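Local coordinates for putative peptidyl-arginine deiminase family protein (Campylobacter jejuni subsp. jejuni serotype O:2, PDB 6B10) that probably hydrolyses the guanidino group of agmatine to give N-carbamoylputrescine, an agmatine deiminase step in polyamine biosynthesis, at residues L211-D216 and A271-I276; R264-T269 and V313-N318. All coordinates share one frame; numbering follows the deposited sequence.

Interaction 1 of 2, residues L211-D216 and A271-I276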
loop_
_atom_site.group_PDB
_atom_site.type_symbol
_atom_site.label_atom_id
_atom_site.label_comp_id
_atom_site.label_asym_id
_atom_site.label_seq_id
_atom_site.Cartn_x
_atom_site.Cartn_y
_atom_site.Cartn_z
ATOM N N LEU A 211 -9.435 3.154 2.294
ATOM C CA LEU A 211 -10.317 4.186 2.825
ATOM C C LEU A 211 -9.718 5.582 2.858
ATOM O O LEU A 211 -10.382 6.543 2.466
ATOM C CB LEU A 211 -10.731 3.819 4.250
ATOM C CG LEU A 211 -11.670 2.627 4.401
ATOM C CD1 LEU A 211 -11.845 2.312 5.873
ATOM C CD2 LEU A 211 -13.010 2.926 3.749
ATOM N N ALA A 212 -8.489 5.698 3.359
ATOM C CA ALA A 212 -7.895 7.008 3.642
ATOM C C ALA A 212 -6.381 6.943 3.645
ATOM O O ALA A 212 -5.806 5.975 4.135
ATOM C CB ALA A 212 -8.393 7.535 4.983
ATOM N N ARG A 213 -5.754 7.997 3.126
ATOM C CA ARG A 213 -4.320 8.046 2.899
ATOM C C ARG A 213 -3.822 9.477 3.044
ATOM O O ARG A 213 -4.458 10.397 2.537
ATOM C CB ARG A 213 -3.985 7.624 1.459
ATOM C CG ARG A 213 -4.488 6.267 0.987
ATOM C CD ARG A 213 -3.681 5.105 1.548
ATOM N NE ARG A 213 -2.271 5.200 1.198
ATOM C CZ ARG A 213 -1.735 4.838 0.031
ATOM N NH1 ARG A 213 -2.475 4.343 -0.954
ATOM N NH2 ARG A 213 -0.437 4.998 -0.163
ATOM N N PHE A 214 -2.684 9.673 3.701
ATOM C CA PHE A 214 -1.982 10.942 3.597
ATOM C C PHE A 214 -1.401 11.093 2.196
ATOM O O PHE A 214 -0.823 10.144 1.645
ATOM C CB PHE A 214 -0.839 11.043 4.607
ATOM C CG PHE A 214 -1.296 11.192 6.024
ATOM C CD1 PHE A 214 -1.780 12.410 6.479
ATOM C CD2 PHE A 214 -1.244 10.121 6.905
ATOM C CE1 PHE A 214 -2.208 12.555 7.789
ATOM C CE2 PHE A 214 -1.666 10.259 8.216
ATOM C CZ PHE A 214 -2.149 11.479 8.655
ATOM N N ILE A 215 -1.540 12.291 1.637
ATOM C CA ILE A 215 -0.900 12.629 0.367
ATOM C C ILE A 215 0.182 13.699 0.529
ATOM O O ILE A 215 1.037 13.856 -0.343
ATOM C CB ILE A 215 -1.928 13.057 -0.696
ATOM C CG1 ILE A 215 -2.698 14.309 -0.270
ATOM C CG2 ILE A 215 -2.880 11.910 -0.968
ATOM C CD1 ILE A 215 -3.654 14.815 -1.325
ATOM N N ASP A 216 0.113 14.460 1.620
ATOM C CA ASP A 216 1.261 15.214 2.118
ATOM C C ASP A 216 1.140 15.296 3.637
ATOM O O ASP A 216 0.212 14.714 4.206
ATOM C CB ASP A 216 1.404 16.584 1.420
ATOM C CG ASP A 216 0.250 17.546 1.704
ATOM O OD1 ASP A 216 -0.324 17.561 2.811
ATOM O OD2 ASP A 216 -0.067 18.329 0.798
ATOM N N ALA A 271 -8.431 5.182 -3.217
ATOM C CA ALA A 271 -7.442 5.352 -2.147
ATOM C C ALA A 271 -6.243 4.397 -2.281
ATOM O O ALA A 271 -5.184 4.638 -1.698
ATOM C CB ALA A 271 -8.102 5.186 -0.781
ATOM N N ASN A 272 -6.394 3.333 -3.064
ATOM C CA ASN A 272 -5.325 2.344 -3.248
ATOM C C ASN A 272 -4.300 2.771 -4.314
ATOM O O ASN A 272 -3.855 1.956 -5.133
ATOM C CB ASN A 272 -5.945 0.991 -3.609
ATOM C CG ASN A 272 -5.233 -0.174 -2.955
ATOM O OD1 ASN A 272 -4.632 -1.002 -3.630
ATOM N ND2 ASN A 272 -5.306 -0.247 -1.637
ATOM N N PHE A 273 -3.931 4.053 -4.298
ATOM C CA PHE A 273 -2.868 4.572 -5.153
ATOM C C PHE A 273 -1.496 4.259 -4.560
ATOM O O PHE A 273 -1.396 3.742 -3.448
ATOM C CB PHE A 273 -3.027 6.085 -5.408
ATOM C CG PHE A 273 -3.314 6.915 -4.175
ATOM C CD1 PHE A 273 -2.431 6.948 -3.093
ATOM C CD2 PHE A 273 -4.448 7.718 -4.122
ATOM C CE1 PHE A 273 -2.696 7.735 -1.980
ATOM C CE2 PHE A 273 -4.714 8.506 -3.010
ATOM C CZ PHE A 273 -3.834 8.518 -1.940
ATOM N N VAL A 274 -0.438 4.566 -5.306
ATOM C CA VAL A 274 0.909 4.359 -4.804
ATOM C C VAL A 274 1.835 5.490 -5.216
ATOM O O VAL A 274 1.896 5.852 -6.382
ATOM C CB VAL A 274 1.489 2.980 -5.222
ATOM C CG1 VAL A 274 1.401 2.766 -6.718
ATOM C CG2 VAL A 274 2.930 2.831 -4.744
ATOM N N PHE A 275 2.534 6.063 -4.238
ATOM C CA PHE A 275 3.546 7.070 -4.522
ATOM C C PHE A 275 4.827 6.387 -4.979
ATOM O O PHE A 275 5.215 5.345 -4.434
ATOM C CB PHE A 275 3.862 7.908 -3.293
ATOM C CG PHE A 275 2.878 9.014 -3.023
ATOM C CD1 PHE A 275 2.939 10.205 -3.737
ATOM C CD2 PHE A 275 1.926 8.885 -2.015
ATOM C CE1 PHE A 275 2.052 11.235 -3.468
ATOM C CE2 PHE A 275 1.038 9.913 -1.739
ATOM C CZ PHE A 275 1.101 11.088 -2.468
ATOM N N ILE A 276 5.456 6.981 -5.987
ATOM C CA ILE A 276 6.785 6.606 -6.448
ATOM C C ILE A 276 7.516 7.897 -6.752
ATOM O O ILE A 276 6.936 8.981 -6.648
ATOM C CB ILE A 276 6.730 5.705 -7.691
ATOM C CG1 ILE A 276 5.947 6.389 -8.819
ATOM C CG2 ILE A 276 6.101 4.361 -7.331
ATOM C CD1 ILE A 276 6.123 5.740 -10.174
#
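R213 NH1 is gripped by two backbone carbonyls of the 271-276 segment, a compact example of an arginine joining two sheets of the guanidino-group-modifying enzyme (GME) fold, here the sheet that contains strand 212-216 and the one that contains strand 274-276. A271 O accepts from NH1 at 2.8 Å; NH1 lies in the carbonyl plane of A271, while the oxygen sits 20° out of the guanidinium plane. The second bond, from NH1 to F273 O, is also 2.8 Å and much straighter, with an N-H...O angle of 174°. Bends at chi2 and chi3 carry the arginine past the F273 ring, whose CE1 sits 3.5 Å above one guanidinium face, toward its rim. The two planes stand 40° apart, so this is a tilted approach rather than a flat stack. A271 O lies over the centre of that same phenylalanine ring. Salt bridges from NE to D150 and from NH2 to E15 engage the rest of the guanidinium, and two nearby carboxylates probably offset its buried charge. E15 also accepts from F275 N, linking the arginine to strand 274-276.

Farther along, where the 211-216 segment turns a corner at I215, that side chain crosses F273 at about a right angle and brings CG2 to 3.7 Å from F273 CZ. The tip of F275 follows, its CZ lying 3.5 Å from I215 O.

Interaction 2 of 2, residues R264-T269 and V313-N318; sequences RRLGAT and VFLRQN
L266 meets L315 where the chain leaves the short strand 264-265 and runs past a turn with helical backbone angles at 313-316, so the contact joins a loop edge to the connection between strands 305-310 and 326-329. The two leucine side chains cross at a slant. L266 CB packs 3.9 Å from L315 CD1, and CB and CD1 of L266 both lie against L315 CB. The other branch of L266 reaches along the turn, its CD2 coming to 3.7 Å from L315 O and then to the backbone of R316.

G267 comes next, at the centre of an inverse gamma turn in which A268 N bonds weakly to L266 O. The turn leaves G267 N to a bridging water, which accepts from it at 2.9 Å and donates to L315 O at 2.8 Å. N318 ND2 gives the same water a third, longer bond of 3.2 Å. L315 O thus receives the water as well as N318 N. The carbonyl of the next peptide, G267 O, touches L315 CD2 at 3.6 Å.

A268 completes the surface met by L315, with its CB 3.6 Å from L315 CD1. With CG of L315 anti to its carbonyl carbon (chi1 -58°), the fork is directed at this run of chain: CD1 fits between L266 CB and A268 CB, while CD2 lies against G267 O. Beyond the contact, Y285 also touches L315, while Y261 touches both L266 and R316. R316 in turn makes a cation-pi contact with Y36. The chemistry implies a join made by leucine and alanine packing, with one water carrying the polar link between the two backbones.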
loop_
_atom_site.group_PDB
_atom_site.type_symbol
_atom_site.label_atom_id
_atom_site.label_comp_id
_atom_site.label_asym_id
_atom_site.label_seq_id
_atom_site.Cartn_x
_atom_site.Cartn_y
_atom_site.Cartn_z
ATOM N N ARG A 264 -20.663 -10.433 -8.512
ATOM C CA ARG A 264 -20.086 -10.046 -7.221
ATOM C C ARG A 264 -19.580 -8.605 -7.296
ATOM O O ARG A 264 -18.820 -8.268 -8.205
ATOM C CB ARG A 264 -18.932 -10.985 -6.864
ATOM N N ARG A 265 -20.000 -7.761 -6.352
ATOM C CA ARG A 265 -19.584 -6.352 -6.343
ATOM C C ARG A 265 -18.121 -6.178 -5.910
ATOM O O ARG A 265 -17.748 -6.533 -4.797
ATOM C CB ARG A 265 -20.481 -5.488 -5.449
ATOM C CG ARG A 265 -20.150 -4.008 -5.601
ATOM C CD ARG A 265 -20.975 -3.084 -4.735
ATOM N NE ARG A 265 -20.602 -1.697 -5.008
ATOM C CZ ARG A 265 -21.197 -0.624 -4.490
ATOM N NH1 ARG A 265 -22.215 -0.755 -3.648
ATOM N NH2 ARG A 265 -20.767 0.588 -4.820
ATOM N N LEU A 266 -17.321 -5.588 -6.793
ATOM C CA LEU A 266 -15.888 -5.414 -6.574
ATOM C C LEU A 266 -15.589 -4.165 -5.755
ATOM O O LEU A 266 -16.222 -3.127 -5.940
ATOM C CB LEU A 266 -15.169 -5.335 -7.920
ATOM C CG LEU A 266 -15.389 -6.545 -8.836
ATOM C CD1 LEU A 266 -14.672 -6.353 -10.161
ATOM C CD2 LEU A 266 -14.943 -7.840 -8.164
ATOM N N GLY A 267 -14.611 -4.272 -4.854
ATOM C CA GLY A 267 -14.265 -3.179 -3.951
ATOM C C GLY A 267 -13.380 -2.146 -4.618
ATOM O O GLY A 267 -12.214 -1.984 -4.252
ATOM N N ALA A 268 -13.938 -1.434 -5.590
ATOM C CA ALA A 268 -13.189 -0.427 -6.328
ATOM C C ALA A 268 -13.009 0.805 -5.452
ATOM O O ALA A 268 -13.981 1.339 -4.929
ATOM C CB ALA A 268 -13.914 -0.067 -7.614
ATOM N N THR A 269 -11.762 1.239 -5.289
ATOM C CA THR A 269 -11.430 2.375 -4.437
ATOM C C THR A 269 -10.250 3.148 -5.018
ATOM O O THR A 269 -9.281 2.551 -5.495
ATOM C CB THR A 269 -11.105 1.928 -2.993
ATOM O OG1 THR A 269 -10.579 3.034 -2.243
ATOM C CG2 THR A 269 -10.089 0.780 -2.976
ATOM N N VAL A 313 -8.935 -5.520 -13.287
ATOM C CA VAL A 313 -8.628 -6.947 -13.208
ATOM C C VAL A 313 -8.115 -7.304 -11.811
ATOM O O VAL A 313 -8.479 -8.349 -11.260
ATOM C CB VAL A 313 -7.612 -7.374 -14.285
ATOM C CG1 VAL A 313 -7.383 -8.879 -14.240
ATOM C CG2 VAL A 313 -8.104 -6.969 -15.664
ATOM N N PHE A 314 -7.302 -6.413 -11.234
ATOM C CA PHE A 314 -6.795 -6.574 -9.864
ATOM C C PHE A 314 -7.918 -6.848 -8.862
ATOM O O PHE A 314 -7.760 -7.664 -7.951
ATOM C CB PHE A 314 -6.030 -5.323 -9.404
ATOM C CG PHE A 314 -4.695 -5.124 -10.066
ATOM C CD1 PHE A 314 -4.587 -4.422 -11.257
ATOM C CD2 PHE A 314 -3.536 -5.590 -9.465
ATOM C CE1 PHE A 314 -3.356 -4.218 -11.857
ATOM C CE2 PHE A 314 -2.301 -5.388 -10.056
ATOM C CZ PHE A 314 -2.210 -4.701 -11.254
ATOM N N LEU A 315 -9.045 -6.159 -9.026
ATOM C CA LEU A 315 -10.165 -6.258 -8.078
ATOM C C LEU A 315 -10.799 -7.654 -7.992
ATOM O O LEU A 315 -11.471 -7.966 -7.003
ATOM C CB LEU A 315 -11.265 -5.252 -8.427
ATOM C CG LEU A 315 -10.957 -3.752 -8.484
ATOM C CD1 LEU A 315 -12.225 -3.021 -8.887
ATOM C CD2 LEU A 315 -10.427 -3.221 -7.158
ATOM N N ARG A 316 -10.601 -8.487 -9.014
ATOM C CA ARG A 316 -11.128 -9.857 -8.996
ATOM C C ARG A 316 -10.599 -10.662 -7.794
ATOM O O ARG A 316 -11.313 -11.510 -7.258
ATOM C CB ARG A 316 -10.842 -10.575 -10.320
ATOM C CG ARG A 316 -11.626 -9.995 -11.494
ATOM C CD ARG A 316 -11.231 -10.595 -12.835
ATOM N NE ARG A 316 -11.646 -9.740 -13.951
ATOM C CZ ARG A 316 -11.387 -9.978 -15.239
ATOM N NH1 ARG A 316 -10.712 -11.059 -15.614
ATOM N NH2 ARG A 316 -11.810 -9.125 -16.163
ATOM N N GLN A 317 -9.373 -10.368 -7.353
ATOM C CA GLN A 317 -8.823 -10.969 -6.133
ATOM C C GLN A 317 -8.773 -10.001 -4.942
ATOM O O GLN A 317 -7.918 -10.129 -4.067
ATOM C CB GLN A 317 -7.438 -11.551 -6.416
ATOM C CG GLN A 317 -7.457 -12.744 -7.366
ATOM C CD GLN A 317 -8.279 -13.908 -6.838
ATOM O OE1 GLN A 317 -8.383 -14.117 -5.628
ATOM N NE2 GLN A 317 -8.871 -14.671 -7.745
ATOM N N ASN A 318 -9.703 -9.048 -4.917
ATOM C CA ASN A 318 -9.942 -8.170 -3.766
ATOM C C ASN A 318 -8.782 -7.257 -3.362
ATOM O O ASN A 318 -8.545 -7.026 -2.182
ATOM C CB ASN A 318 -10.423 -8.988 -2.563
ATOM C CG ASN A 318 -11.564 -9.924 -2.915
ATOM O OD1 ASN A 318 -11.459 -11.140 -2.738
ATOM N ND2 ASN A 318 -12.657 -9.368 -3.429
HETATM O O HOH W 1 -12.862 -6.564 -4.991
#

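In the fold
Interaction 1 is wholly buried near the middle of the chain, whereas interaction 2 lies farther out, about 18 Å away between centres, and is only partly buried. They share one run of chain: 264-269 is followed, after one residue, by 271-276, and T269 OG1, at the end of the first, accepts from A271 N at the start of the second. Together they illustrate how chemistry can differ with place. In the core, a charged side chain is spent on backbone carbonyls and acidic partners between two sheets, with aromatic and aliphatic packing beside it. Nearer the periphery, aliphatic packing does the work between loop and turn, and solvent supplies the polar bridge.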